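Local coordinates for RNA pseudouridylate synthase domain-containing protein 1 (Homo sapiens, PDB 5VBB) that probably converts uridine to pseudouridine in RNA, acting as a pseudouridine synthase of the RluA family, at residues A[18-23]-A[222-227]; A[94-99]-A[210-215]; A[105-110]-A[160-165]; A[151-156]-A[242-247]. All coordinates share one frame; numbering follows the deposited sequence. Where two conformers were deposited one is given.

The four contacts fall into two neighbouring groups around the seven-stranded antiparallel sheet. Contacts 1 and 2 have centres 9 Å apart: contact 1 brings strand 18-23 of a separate sheet up to strand 221-225, and contact 2 pairs strand 208-216, the neighbour of 221-225, with strand 96-104. Contacts 3 and 4 lie 7 Å apart, centre to centre, and meet where strands 146-156 and 159-168 run side by side. The centre of contact 2 is about 21 Å from each of theirs, yet its atoms touch both, through Leu165 and Leu247. It also approaches the probable active site, since the side chain of Tyr99 is about 7 Å from that of Asp67 and about 3 Å from a bound glycerol.

Contact 1 of 4, residues A[18-23]-A[222-227]; sequences FLVVNK and VEVCTP
Val20 faces Val222 and Val224 across two strands that run nearly the same way, 18° apart, with axes 8.9 Å from each other. No hydrogen bond joins the two backbones, so side chains fill the space between them. Starting from the backbone, Val20 CB sits 4.0 Å from Val224 CG1. Beyond it, Val20 CG1, held anti to the backbone N (chi1 -173°), meets Val224 CG2 at 3.8 Å, the two side chains reaching toward each other tip to tip. The other methyl, Val20 CG2, lies beside the backbone N and slides past Val222 in the opposite sense, touching Val222 CG1 at 3.5 Å. An alanine here would lack both methyls and would probably open a gap in front of Val222 CG1 and Val224 CG2. At one end of the row, Val222 CG2 sits over a face of the Phe18 ring in a CH-pi contact, 3.9 Å from its centroid and 28° off the normal. At the other end the contact turns polar: Asn22 ND2 donates to a water at 3.1 Å, and that water donates to Pro227 O at 2.7 Å. Thr226 comes only loosely near Asn22, and its OG1 is hydrogen-bonded to His209 NE2. Strand 10-14, the sheet neighbour of 18-23, adds Tyr13 against Val224. The arrangement is a buried seam between two antiparallel sheets, the smaller one containing strand 18-23 and the larger containing strand 221-225, within the pseudouridine synthase fold.

Contact 2 of 4, residues A[94-99]-A[210-215]; sequences RVTKAY and AFYLRI
Thr96 and Arg214 form an antiparallel hydrogen-bonded pair, with Thr96 N to Arg214 O at 3.0 Å and Arg214 N to Thr96 O at 2.9 Å. Ala98 and Tyr212 pair in the same way, but Ala98 O also accepts from Phe211 N. This is a classic beta bulge: Phe211 N lies in the carbonyl plane of Ala98, whereas Tyr212 N stands 36° out of it. Beyond the bulge Ala210 lies against the Tyr99 ring, its CB 3.7 Å from Tyr99 CE2. On the face carrying Leu213, Leu213 CD1 touches both Val95 CG1 and Lys97 CG. On the other, Thr96 CG2 meets the edge of the Tyr212 ring in its plane, 3.7 Å from CE2, and Thr96 OG1 sits over one face of the Arg214 guanidinium, toward its rim. That group is turned by a bend at chi3 (-57°), which places NE. Side-on, Arg214 NE at 2.9 Å and Arg214 NH2 at 3.2 Å both grip Tyr212 OH, close to the guanidinium plane. In the next shell, Glu223 OE2 hydrogen-bonds Tyr212 OH, and Asp259 makes a salt bridge with Arg214 NH1. The guanidinium is thus fixed in its rotation, and its positive charge is probably balanced by these two carboxylates, while the phenol would be polarised by the cation on one hand and Glu223 on the other.

Contact 3 of 4, residues A[105-110]-A[160-165]; sequences GHIQES and PVSKVL
Ser162 OG is gripped by two backbone groups of the facing loop: it donates to Gly105 O at 2.7 Å and accepts from Ile107 N at 2.9 Å. In this way a side chain of strand 159-168 ties down the start of the loop that leaves strand 96-104, at the end of the antiparallel pair 96-104 and 159-168 of the large sheet of the pseudouridine synthase fold. The torsion of Ser162 (chi1 -61°) sets OG beside its own backbone N, and the donor then falls on a lone pair of Gly105 O, in the carbonyl plane. One step earlier, Gly105 N hydrogen-bonds Pro160 O at 2.8 Å. Gly105 takes a positive phi of 84°, a value that favours glycine. Further on, Ile107 CD1 only loosely approaches Val164 CG1. The His106 imidazole lies against Pro160 and Val161. Its NE2 is hydrogen-bonded to Gly154 O and its ring stacks on that of His153, so the loop is also joined to strand 146-156. The Pro160 side chain crosses that of His106 at about a right angle, with Pro160 CB above one ring face, 3.9 Å from the centroid, and Val161 O at the ring's edge, 3.4 Å from His106 CD2.

Contact 4 of 4, residues A[151-156]-A[242-247]; sequences LEHGLY and TLLQSL
The pairing of His153 with Thr242 places strand 238-243 antiparallel beside strand 146-156, at the point where the chain heads for the C-terminal helix 247-256. His153 N bonds Thr242 O at 2.9 Å and, in return, Thr242 N bonds His153 O at 3.0 Å. Past the non-hydrogen-bonded pair Glu152 and Leu243, the regular pattern ends: Leu151 O accepts from both Leu244 N at 2.9 Å and Gln245 N at 3.0 Å, which approach from the same face of its carbonyl plane. Leu243 CD1 packs on Glu152 CG at 3.7 Å. On the opposite side of the sheet, Leu244 CD1 stands over the centre of the His153 imidazole, 3.8 Å from the centroid and 2° off the normal. His153 NE2 in turn bonds Ile107 O, so an alanine here would probably leave that carbonyl without its donor and Leu244 CD1 without the flat surface it rests on. Leu151 CD1 closes the far end, 4.1 Å from Leu247 CD1. Leu151 and Glu152 both face Lys163 in a classic beta bulge, and Ser246 provides the N-cap, its OG bonding Gln249 N. The whole is an antiparallel strand pair, one strand of which leads through a short loop into an N-capped helix.

Contact 1 of 4, residues A[18-23]-A[222-227]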
# COMPACT_ATOMS: atom_id res chain seq x y z
N PHE A 18 14.47 -0.73 -15.51
CA PHE A 18 13.46 -1.01 -14.51
C PHE A 18 12.17 -1.45 -15.11
O PHE A 18 11.80 -1.04 -16.21
CB PHE A 18 13.20 0.24 -13.65
CG PHE A 18 14.39 0.63 -12.82
CD1 PHE A 18 14.71 -0.06 -11.67
CD2 PHE A 18 15.21 1.67 -13.22
CE1 PHE A 18 15.77 0.35 -10.87
CE2 PHE A 18 16.31 2.04 -12.46
CZ PHE A 18 16.57 1.39 -11.28
N LEU A 19 11.43 -2.19 -14.32
CA LEU A 19 10.10 -2.67 -14.63
C LEU A 19 9.28 -2.43 -13.37
O LEU A 19 9.74 -2.78 -12.29
CB LEU A 19 10.21 -4.16 -14.97
CG LEU A 19 8.96 -4.96 -15.11
CD1 LEU A 19 8.04 -4.35 -16.12
CD2 LEU A 19 9.31 -6.36 -15.54
N VAL A 20 8.10 -1.84 -13.49
CA VAL A 20 7.17 -1.64 -12.36
C VAL A 20 5.90 -2.39 -12.70
O VAL A 20 5.26 -2.10 -13.71
CB VAL A 20 6.85 -0.18 -11.97
CG1 VAL A 20 6.01 -0.10 -10.69
CG2 VAL A 20 8.11 0.64 -11.82
N VAL A 21 5.52 -3.31 -11.83
CA VAL A 21 4.29 -4.08 -12.02
C VAL A 21 3.23 -3.49 -11.13
O VAL A 21 3.53 -2.83 -10.14
CB VAL A 21 4.48 -5.61 -11.77
CG1 VAL A 21 5.56 -6.19 -12.68
CG2 VAL A 21 4.80 -5.92 -10.32
N ASN A 22 1.97 -3.77 -11.47
CA ASN A 22 0.82 -3.45 -10.64
C ASN A 22 0.47 -4.83 -10.04
O ASN A 22 -0.20 -5.64 -10.67
CB ASN A 22 -0.30 -2.85 -11.48
CG ASN A 22 -1.53 -2.52 -10.70
OD1 ASN A 22 -1.56 -2.66 -9.48
ND2 ASN A 22 -2.57 -2.06 -11.37
N LYS A 23 1.11 -5.15 -8.92
CA LYS A 23 1.01 -6.48 -8.33
C LYS A 23 -0.42 -6.79 -7.96
O LYS A 23 -1.14 -5.94 -7.48
CB LYS A 23 1.92 -6.61 -7.07
CG LYS A 23 1.99 -8.04 -6.51
CD LYS A 23 2.80 -8.11 -5.21
CE LYS A 23 2.08 -7.78 -3.93
NZ LYS A 23 1.01 -8.72 -3.56
N VAL A 222 12.19 6.71 -11.56
CA VAL A 222 11.13 5.74 -11.77
C VAL A 222 9.94 6.28 -11.04
O VAL A 222 9.97 6.29 -9.82
CB VAL A 222 11.51 4.34 -11.24
CG1 VAL A 222 10.35 3.34 -11.41
CG2 VAL A 222 12.79 3.84 -11.88
N GLU A 223 8.92 6.78 -11.77
CA GLU A 223 7.76 7.38 -11.11
C GLU A 223 6.49 6.82 -11.70
O GLU A 223 6.26 6.91 -12.91
CB GLU A 223 7.84 8.89 -11.26
CG GLU A 223 6.63 9.64 -10.75
CD GLU A 223 6.79 11.14 -10.81
OE1 GLU A 223 7.69 11.62 -11.53
OE2 GLU A 223 6.03 11.84 -10.10
N VAL A 224 5.64 6.22 -10.87
CA VAL A 224 4.42 5.66 -11.40
C VAL A 224 3.28 6.03 -10.50
O VAL A 224 3.42 6.24 -9.29
CB VAL A 224 4.46 4.11 -11.70
CG1 VAL A 224 5.79 3.70 -12.30
CG2 VAL A 224 4.17 3.27 -10.48
N CYS A 225 2.14 6.14 -11.16
CA CYS A 225 0.86 6.36 -10.58
C CYS A 225 -0.07 5.40 -11.26
O CYS A 225 -0.47 5.63 -12.40
CB CYS A 225 0.42 7.81 -10.77
SG CYS A 225 -0.82 8.29 -9.61
N THR A 226 -0.31 4.27 -10.61
CA THR A 226 -1.11 3.21 -11.17
C THR A 226 -2.59 3.57 -11.24
O THR A 226 -3.04 4.47 -10.52
CB THR A 226 -1.05 1.92 -10.30
OG1 THR A 226 -1.88 2.11 -9.16
CG2 THR A 226 0.34 1.51 -9.91
N PRO A 227 -3.39 2.78 -11.99
CA PRO A 227 -4.84 2.99 -11.97
C PRO A 227 -5.43 2.75 -10.58
O PRO A 227 -4.90 1.96 -9.79
CB PRO A 227 -5.38 1.92 -12.94
CG PRO A 227 -4.24 1.58 -13.81
CD PRO A 227 -3.04 1.67 -12.90
O HOH W 1 -5.01 -0.71 -10.04

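Contact 2 of 4, residues A[94-99]-A[210-215]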
# COMPACT_ATOMS: atom_id res chain seq x y z
N ARG A 94 15.10 8.15 0.30
CA ARG A 94 14.79 9.17 -0.72
C ARG A 94 13.60 8.76 -1.60
O ARG A 94 13.29 9.48 -2.55
CB ARG A 94 16.04 9.43 -1.56
CG ARG A 94 17.21 9.94 -0.71
CD ARG A 94 18.35 10.50 -1.53
NE ARG A 94 19.14 9.44 -2.18
CZ ARG A 94 19.04 9.05 -3.45
NH1 ARG A 94 19.83 8.09 -3.92
NH2 ARG A 94 18.15 9.61 -4.27
N VAL A 95 12.91 7.66 -1.28
CA VAL A 95 11.75 7.17 -2.07
C VAL A 95 10.45 7.78 -1.57
O VAL A 95 10.29 7.96 -0.37
CB VAL A 95 11.71 5.63 -2.04
CG1 VAL A 95 10.41 5.05 -2.61
CG2 VAL A 95 12.94 5.07 -2.75
N THR A 96 9.52 8.09 -2.50
CA THR A 96 8.19 8.60 -2.16
C THR A 96 7.17 7.50 -2.51
O THR A 96 7.22 6.93 -3.60
CB THR A 96 7.89 9.89 -2.89
OG1 THR A 96 8.89 10.83 -2.56
CG2 THR A 96 6.52 10.48 -2.53
N LYS A 97 6.24 7.23 -1.58
CA LYS A 97 5.19 6.25 -1.80
C LYS A 97 3.87 6.77 -1.30
O LYS A 97 3.85 7.44 -0.28
CB LYS A 97 5.47 4.97 -1.01
CG LYS A 97 6.77 4.26 -1.29
CD LYS A 97 6.72 2.83 -0.73
CE LYS A 97 8.06 2.14 -0.78
NZ LYS A 97 8.07 0.87 -0.01
N ALA A 98 2.77 6.41 -1.97
CA ALA A 98 1.42 6.67 -1.50
C ALA A 98 0.53 5.50 -1.85
O ALA A 98 0.77 4.76 -2.83
CB ALA A 98 0.86 7.98 -2.05
N TYR A 99 -0.48 5.29 -1.03
CA TYR A 99 -1.39 4.18 -1.17
C TYR A 99 -2.79 4.67 -1.13
O TYR A 99 -3.05 5.72 -0.56
CB TYR A 99 -1.25 3.21 0.03
CG TYR A 99 0.10 2.57 0.18
CD1 TYR A 99 1.22 3.33 0.52
CD2 TYR A 99 0.28 1.20 -0.00
CE1 TYR A 99 2.48 2.76 0.60
CE2 TYR A 99 1.53 0.61 0.13
CZ TYR A 99 2.63 1.40 0.42
OH TYR A 99 3.86 0.87 0.64
N ALA A 210 -0.91 -0.04 -3.39
CA ALA A 210 0.26 0.85 -3.53
C ALA A 210 0.06 1.59 -4.83
O ALA A 210 0.20 1.03 -5.90
CB ALA A 210 1.54 0.02 -3.52
N PHE A 211 -0.27 2.85 -4.72
CA PHE A 211 -0.71 3.69 -5.83
C PHE A 211 0.38 4.49 -6.49
O PHE A 211 0.52 4.42 -7.70
CB PHE A 211 -1.79 4.63 -5.26
CG PHE A 211 -2.35 5.67 -6.17
CD1 PHE A 211 -3.09 5.31 -7.29
CD2 PHE A 211 -2.33 7.01 -5.80
CE1 PHE A 211 -3.79 6.27 -8.03
CE2 PHE A 211 -2.94 7.97 -6.59
CZ PHE A 211 -3.71 7.59 -7.66
N TYR A 212 1.17 5.22 -5.72
CA TYR A 212 2.18 6.12 -6.22
C TYR A 212 3.54 5.66 -5.73
O TYR A 212 3.69 5.27 -4.58
CB TYR A 212 1.86 7.55 -5.75
CG TYR A 212 2.89 8.56 -6.22
CD1 TYR A 212 2.82 9.10 -7.50
CD2 TYR A 212 3.92 8.97 -5.39
CE1 TYR A 212 3.83 9.94 -7.97
CE2 TYR A 212 4.90 9.85 -5.83
CZ TYR A 212 4.84 10.36 -7.11
OH TYR A 212 5.83 11.24 -7.47
N LEU A 213 4.52 5.66 -6.62
CA LEU A 213 5.88 5.26 -6.26
C LEU A 213 6.87 6.10 -7.07
O LEU A 213 6.70 6.26 -8.26
CB LEU A 213 6.06 3.76 -6.52
CG LEU A 213 7.48 3.15 -6.36
CD1 LEU A 213 7.90 3.10 -4.89
CD2 LEU A 213 7.53 1.73 -6.99
N ARG A 214 7.83 6.71 -6.40
CA ARG A 214 8.86 7.51 -7.05
C ARG A 214 10.19 7.10 -6.47
O ARG A 214 10.35 7.21 -5.26
CB ARG A 214 8.62 9.00 -6.82
CG ARG A 214 9.51 9.89 -7.70
CD ARG A 214 9.75 11.26 -7.07
NE ARG A 214 8.50 11.96 -6.78
CZ ARG A 214 8.38 13.06 -6.04
NH1 ARG A 214 9.45 13.62 -5.49
NH2 ARG A 214 7.20 13.60 -5.84
N ILE A 215 11.13 6.63 -7.33
CA ILE A 215 12.45 6.16 -6.92
C ILE A 215 13.45 7.04 -7.72
O ILE A 215 13.63 6.83 -8.92
CB ILE A 215 12.60 4.66 -7.21
CG1 ILE A 215 11.40 3.85 -6.58
CG2 ILE A 215 13.96 4.16 -6.70
CD1 ILE A 215 11.33 2.42 -6.96

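Contact 3 of 4, residues A[105-110]-A[160-165]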
# COMPACT_ATOMS: atom_id res chain seq x y z
N GLY A 105 -15.60 2.74 8.69
CA GLY A 105 -16.13 3.96 9.29
C GLY A 105 -15.89 5.21 8.47
O GLY A 105 -15.02 5.24 7.59
N HIS A 106 -16.67 6.26 8.76
CA HIS A 106 -16.57 7.58 8.14
C HIS A 106 -15.61 8.44 8.99
O HIS A 106 -15.96 8.78 10.11
CB HIS A 106 -17.96 8.26 8.10
CG HIS A 106 -18.87 7.67 7.06
ND1 HIS A 106 -20.21 7.97 7.04
CD2 HIS A 106 -18.57 6.91 5.98
CE1 HIS A 106 -20.71 7.32 6.00
NE2 HIS A 106 -19.75 6.68 5.32
N ILE A 107 -14.42 8.77 8.46
CA ILE A 107 -13.43 9.59 9.19
C ILE A 107 -13.86 11.03 9.01
O ILE A 107 -13.93 11.49 7.87
CB ILE A 107 -12.02 9.30 8.64
CG1 ILE A 107 -11.68 7.82 8.90
CG2 ILE A 107 -10.97 10.23 9.26
CD1 ILE A 107 -10.33 7.30 8.37
N GLN A 108 -14.20 11.75 10.10
CA GLN A 108 -14.72 13.11 9.99
C GLN A 108 -13.64 14.17 9.76
O GLN A 108 -13.92 15.16 9.11
CB GLN A 108 -15.57 13.47 11.21
CG GLN A 108 -16.71 12.49 11.48
CD GLN A 108 -17.70 12.35 10.33
OE1 GLN A 108 -17.97 13.30 9.59
NE2 GLN A 108 -18.29 11.17 10.19
N GLU A 109 -12.40 13.94 10.21
CA GLU A 109 -11.28 14.87 9.96
C GLU A 109 -10.89 14.75 8.48
O GLU A 109 -10.84 13.64 7.98
CB GLU A 109 -10.05 14.49 10.80
CG GLU A 109 -10.25 14.53 12.30
CD GLU A 109 -10.68 13.26 13.01
OE1 GLU A 109 -10.71 12.19 12.37
OE2 GLU A 109 -11.02 13.35 14.22
N SER A 110 -10.56 15.86 7.80
CA SER A 110 -10.17 15.78 6.38
C SER A 110 -8.77 15.19 6.21
O SER A 110 -8.49 14.54 5.21
CB SER A 110 -10.25 17.15 5.71
OG SER A 110 -9.12 17.96 5.97
N PRO A 160 -20.55 1.65 6.45
CA PRO A 160 -19.83 2.93 6.29
C PRO A 160 -18.32 2.75 6.18
O PRO A 160 -17.70 2.06 6.99
CB PRO A 160 -20.20 3.71 7.56
CG PRO A 160 -20.74 2.70 8.50
CD PRO A 160 -21.32 1.62 7.71
N VAL A 161 -17.74 3.30 5.12
CA VAL A 161 -16.30 3.24 4.94
C VAL A 161 -15.81 4.59 4.40
O VAL A 161 -16.56 5.36 3.78
CB VAL A 161 -15.80 2.09 4.01
CG1 VAL A 161 -16.24 0.71 4.47
CG2 VAL A 161 -16.13 2.35 2.56
N SER A 162 -14.51 4.78 4.53
CA SER A 162 -13.83 5.95 3.96
C SER A 162 -12.81 5.54 2.93
O SER A 162 -11.95 4.71 3.21
CB SER A 162 -13.11 6.74 5.05
OG SER A 162 -14.03 7.22 6.01
N LYS A 163 -12.84 6.17 1.77
CA LYS A 163 -11.78 6.00 0.80
C LYS A 163 -10.69 7.02 1.14
O LYS A 163 -11.00 8.21 1.29
CB LYS A 163 -12.28 6.22 -0.62
CG LYS A 163 -11.19 5.92 -1.64
CD LYS A 163 -11.77 5.92 -3.02
CE LYS A 163 -10.69 5.80 -4.04
NZ LYS A 163 -11.22 5.88 -5.43
N VAL A 164 -9.43 6.57 1.31
CA VAL A 164 -8.35 7.45 1.73
C VAL A 164 -7.12 7.32 0.89
O VAL A 164 -6.89 6.27 0.28
CB VAL A 164 -7.97 7.20 3.22
CG1 VAL A 164 -9.18 7.31 4.14
CG2 VAL A 164 -7.29 5.84 3.40
N LEU A 165 -6.28 8.36 0.95
CA LEU A 165 -4.94 8.37 0.39
C LEU A 165 -4.01 8.31 1.62
O LEU A 165 -4.18 9.10 2.56
CB LEU A 165 -4.69 9.65 -0.41
CG LEU A 165 -3.30 9.85 -1.07
CD1 LEU A 165 -3.04 8.82 -2.11
CD2 LEU A 165 -3.22 11.18 -1.73

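Contact 4 of 4, residues A[151-156]-A[242-247]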
# COMPACT_ATOMS: atom_id res chain seq x y z
N LEU A 151 -10.59 10.95 1.08
CA LEU A 151 -11.02 11.28 -0.27
C LEU A 151 -12.53 11.30 -0.38
O LEU A 151 -13.11 12.23 -0.95
CB LEU A 151 -10.45 10.28 -1.26
CG LEU A 151 -8.95 10.18 -1.31
CD1 LEU A 151 -8.55 8.97 -2.14
CD2 LEU A 151 -8.31 11.51 -1.75
N GLU A 152 -13.18 10.25 0.15
CA GLU A 152 -14.62 10.12 0.05
C GLU A 152 -15.19 9.33 1.20
O GLU A 152 -14.50 8.51 1.78
CB GLU A 152 -15.00 9.35 -1.27
CG GLU A 152 -14.98 10.13 -2.59
CD GLU A 152 -15.27 9.33 -3.86
OE1 GLU A 152 -14.66 8.26 -4.01
OE2 GLU A 152 -16.10 9.77 -4.69
N HIS A 153 -16.49 9.54 1.47
CA HIS A 153 -17.28 8.71 2.38
C HIS A 153 -18.24 7.96 1.48
O HIS A 153 -18.71 8.50 0.47
CB HIS A 153 -18.08 9.52 3.40
CG HIS A 153 -17.26 10.14 4.49
ND1 HIS A 153 -17.77 11.15 5.26
CD2 HIS A 153 -16.02 9.83 4.93
CE1 HIS A 153 -16.80 11.49 6.09
NE2 HIS A 153 -15.74 10.70 5.95
N GLY A 154 -18.55 6.73 1.86
CA GLY A 154 -19.49 5.90 1.12
C GLY A 154 -19.86 4.66 1.89
O GLY A 154 -19.51 4.53 3.06
N LEU A 155 -20.46 3.69 1.19
CA LEU A 155 -20.75 2.41 1.80
C LEU A 155 -20.02 1.32 1.02
O LEU A 155 -19.98 1.39 -0.21
CB LEU A 155 -22.26 2.09 1.81
CG LEU A 155 -23.22 3.12 2.43
CD1 LEU A 155 -24.61 2.74 2.15
CD2 LEU A 155 -22.97 3.30 3.92
N TYR A 156 -19.42 0.33 1.74
CA TYR A 156 -18.81 -0.84 1.12
C TYR A 156 -19.65 -2.02 1.58
O TYR A 156 -19.74 -2.28 2.79
CB TYR A 156 -17.34 -1.03 1.48
CG TYR A 156 -16.75 -2.09 0.61
CD1 TYR A 156 -16.38 -1.81 -0.70
CD2 TYR A 156 -16.85 -3.44 0.97
CE1 TYR A 156 -16.02 -2.82 -1.59
CE2 TYR A 156 -16.50 -4.45 0.09
CZ TYR A 156 -16.09 -4.13 -1.20
OH TYR A 156 -15.74 -5.13 -2.05
N THR A 242 -20.22 10.83 -0.55
CA THR A 242 -19.76 12.21 -0.29
C THR A 242 -18.31 12.38 -0.72
O THR A 242 -17.46 11.62 -0.28
CB THR A 242 -19.87 12.59 1.18
OG1 THR A 242 -21.19 12.31 1.64
CG2 THR A 242 -19.53 14.07 1.44
N LEU A 243 -18.04 13.39 -1.54
CA LEU A 243 -16.69 13.71 -1.96
C LEU A 243 -16.08 14.71 -1.01
O LEU A 243 -16.65 15.78 -0.85
CB LEU A 243 -16.69 14.29 -3.38
CG LEU A 243 -15.31 14.64 -3.96
CD1 LEU A 243 -14.49 13.40 -4.26
CD2 LEU A 243 -15.46 15.45 -5.22
N LEU A 244 -14.94 14.38 -0.39
CA LEU A 244 -14.22 15.32 0.45
C LEU A 244 -13.10 15.96 -0.35
O LEU A 244 -12.99 17.19 -0.38
CB LEU A 244 -13.68 14.67 1.74
CG LEU A 244 -14.72 14.42 2.86
CD1 LEU A 244 -15.37 13.08 2.72
CD2 LEU A 244 -14.07 14.52 4.27
N GLN A 245 -12.24 15.14 -0.99
CA GLN A 245 -11.09 15.69 -1.73
C GLN A 245 -10.91 15.00 -3.06
O GLN A 245 -11.30 13.85 -3.23
CB GLN A 245 -9.81 15.57 -0.86
CG GLN A 245 -9.79 16.67 0.19
CD GLN A 245 -8.73 16.54 1.25
OE1 GLN A 245 -7.70 17.25 1.21
NE2 GLN A 245 -9.07 15.76 2.30
N SER A 246 -10.28 15.71 -3.99
CA SER A 246 -10.02 15.24 -5.34
C SER A 246 -8.71 14.44 -5.38
O SER A 246 -7.65 15.01 -5.11
CB SER A 246 -9.90 16.42 -6.29
OG SER A 246 -9.39 16.02 -7.55
N LEU A 247 -8.75 13.19 -5.84
CA LEU A 247 -7.53 12.40 -5.99
C LEU A 247 -6.63 12.92 -7.10
O LEU A 247 -5.42 12.84 -6.95
CB LEU A 247 -7.89 10.93 -6.24
CG LEU A 247 -6.75 9.94 -6.34
CD1 LEU A 247 -5.84 9.99 -5.10
CD2 LEU A 247 -7.31 8.56 -6.51